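Local coordinates for DUF2442 domain-containing protein (Rhodospirillum rubrum ATCC 11170, PDB 3K8R) that is of unknown function; it belongs to the DUF2442 family and is a small protein of antiparallel sheets and short helices, with two copies in the assembly, at residues A30-R34 / S35-V39. Numbering follows the deposited sequence.
Sequences ARYDR and SSARV. With EDO (1,2-ethanediol), chain C.
Asp33 closes the turn at the end of its strand by holding Ser36 at two points with a single carboxylate oxygen. Ser36 OG donates to Asp33 OD2 at 2.7 Å and meets the anti lone pair of that oxygen, directed away from OD1. Ser36 N reaches Asp33 OD2 at 3.1 Å from above the carboxylate plane, 62° out of it. Asp33 CG stands anti to the backbone N (chi1 176°), and Ser36 OG lies between its own N and carbonyl carbon; these torsions turn the hydroxyl and the carboxylate toward each other across the turn. In the backbone, the pairing of Asp33 and Arg38 is lopsided: Asp33 N to Arg38 O is nearly straight (2.7 Å, 178°), whereas the return bond from Arg38 N to Asp33 O is weak at 3.3 Å. Ala37 N also makes a weak bond to Arg34 O.

On the other face of the hairpin, the Tyr32 ring lies obliquely to the backbone of Ala37 and Arg38, its OH 3.4 Å from Ala37 CA. Val39 CG2 meets the ring edge, 4.0 Å from Tyr32 CD1. Arg54 hydrogen-bonds the Tyr32 hydroxyl, and Pro53 and Leu67 pack against this aromatic side chain. Arg34 leaves the turn to form a salt bridge with Asp65, linking it to helix 64-67. Farther along the strand, Arg31 NH1 binds ethanediol O2 at 2.8 Å, a molecule probably from the crystallisation liquor that Asp42 also holds.

Ala37, with positive phi and psi, faces Asp33 together with Arg38, which fits a G1 beta bulge at the end of the antiparallel hairpin of strands 27-33 and 38-43.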
loop_
_atom_site.group_PDB
_atom_site.type_symbol
_atom_site.label_atom_id
_atom_site.label_comp_id
_atom_site.label_asym_id
_atom_site.label_seq_id
_atom_site.Cartn_x
_atom_site.Cartn_y
_atom_site.Cartn_z
ATOM N N ALA A 30 -0.517 -10.748 7.152
ATOM C CA ALA A 30 0.807 -10.121 6.985
ATOM C C ALA A 30 1.914 -11.176 6.908
ATOM O O ALA A 30 1.927 -12.125 7.682
ATOM C CB ALA A 30 1.078 -9.190 8.130
ATOM N N ARG A 31 2.854 -11.012 5.985
ATOM C CA ARG A 31 3.957 -11.967 5.870
ATOM C C ARG A 31 5.203 -11.349 5.256
ATOM O O ARG A 31 5.128 -10.347 4.540
ATOM C CB ARG A 31 3.531 -13.162 5.017
ATOM C CG ARG A 31 3.388 -12.873 3.535
ATOM C CD ARG A 31 2.879 -14.087 2.777
ATOM N NE ARG A 31 2.960 -13.926 1.317
ATOM C CZ ARG A 31 2.081 -13.271 0.563
ATOM N NH1 ARG A 31 1.034 -12.657 1.107
ATOM N NH2 ARG A 31 2.259 -13.206 -0.754
ATOM N N TYR A 32 6.352 -11.941 5.545
ATOM C CA TYR A 32 7.576 -11.481 4.932
ATOM C C TYR A 32 7.831 -12.366 3.716
ATOM O O TYR A 32 7.749 -13.590 3.791
ATOM C CB TYR A 32 8.748 -11.544 5.898
ATOM C CG TYR A 32 10.055 -11.058 5.297
ATOM C CD1 TYR A 32 10.268 -9.707 5.035
ATOM C CD2 TYR A 32 11.081 -11.945 5.009
ATOM C CE1 TYR A 32 11.459 -9.269 4.488
ATOM C CE2 TYR A 32 12.272 -11.511 4.469
ATOM C CZ TYR A 32 12.455 -10.175 4.215
ATOM O OH TYR A 32 13.645 -9.755 3.683
ATOM N N ASP A 33 8.093 -11.732 2.586
ATOM C CA ASP A 33 8.389 -12.431 1.364
ATOM C C ASP A 33 9.902 -12.286 1.200
ATOM O O ASP A 33 10.413 -11.184 0.998
ATOM C CB ASP A 33 7.613 -11.790 0.214
ATOM C CG ASP A 33 7.929 -12.401 -1.113
ATOM O OD1 ASP A 33 7.898 -13.636 -1.238
ATOM O OD2 ASP A 33 8.201 -11.637 -2.052
ATOM N N ARG A 34 10.624 -13.391 1.324
ATOM C CA ARG A 34 12.073 -13.362 1.190
ATOM C C ARG A 34 12.493 -12.980 -0.215
ATOM O O ARG A 34 13.461 -12.232 -0.392
ATOM C CB ARG A 34 12.673 -14.722 1.519
ATOM C CG ARG A 34 12.362 -15.165 2.899
ATOM C CD ARG A 34 13.210 -16.318 3.339
ATOM N NE ARG A 34 12.938 -16.560 4.742
ATOM C CZ ARG A 34 13.630 -17.363 5.531
ATOM N NH1 ARG A 34 14.662 -18.044 5.058
ATOM N NH2 ARG A 34 13.281 -17.486 6.805
ATOM N N SER A 35 11.766 -13.497 -1.204
ATOM C CA SER A 35 12.062 -13.228 -2.606
ATOM C C SER A 35 12.196 -11.733 -2.891
ATOM O O SER A 35 13.216 -11.295 -3.423
ATOM C CB SER A 35 10.977 -13.818 -3.501
ATOM O OG SER A 35 11.269 -13.571 -4.870
ATOM N N SER A 36 11.175 -10.960 -2.521
ATOM C CA SER A 36 11.170 -9.518 -2.763
ATOM C C SER A 36 11.610 -8.681 -1.554
ATOM O O SER A 36 11.565 -7.448 -1.602
ATOM C CB SER A 36 9.773 -9.075 -3.158
ATOM O OG SER A 36 8.931 -9.081 -2.025
ATOM N N ALA A 37 12.032 -9.340 -0.478
ATOM C CA ALA A 37 12.469 -8.647 0.730
ATOM C C ALA A 37 11.435 -7.658 1.244
ATOM O O ALA A 37 11.812 -6.639 1.825
ATOM C CB ALA A 37 13.784 -7.933 0.488
ATOM N N ARG A 38 10.146 -7.945 1.036
ATOM C CA ARG A 38 9.068 -7.057 1.506
ATOM C C ARG A 38 8.124 -7.768 2.467
ATOM O O ARG A 38 8.048 -9.002 2.505
ATOM C CB ARG A 38 8.202 -6.575 0.337
ATOM C CG ARG A 38 8.922 -5.884 -0.800
ATOM C CD ARG A 38 9.481 -4.525 -0.410
ATOM N NE ARG A 38 10.256 -3.909 -1.506
ATOM C CZ ARG A 38 11.593 -3.960 -1.660
ATOM N NH1 ARG A 38 12.379 -4.589 -0.787
ATOM N NH2 ARG A 38 12.160 -3.356 -2.703
ATOM N N VAL A 39 7.390 -6.972 3.235
ATOM C CA VAL A 39 6.345 -7.499 4.095
ATOM C C VAL A 39 5.057 -7.250 3.321
ATOM O O VAL A 39 4.700 -6.098 3.104
ATOM C CB VAL A 39 6.284 -6.768 5.434
ATOM C CG1 VAL A 39 5.119 -7.292 6.281
ATOM C CG2 VAL A 39 7.607 -6.907 6.169
HETATM C C1 EDO C . -0.285 -10.723 -2.745
HETATM O O1 EDO C . 0.686 -11.162 -3.705
HETATM C C2 EDO C . -0.971 -11.939 -2.123
HETATM O O2 EDO C . -0.958 -11.812 -0.696
#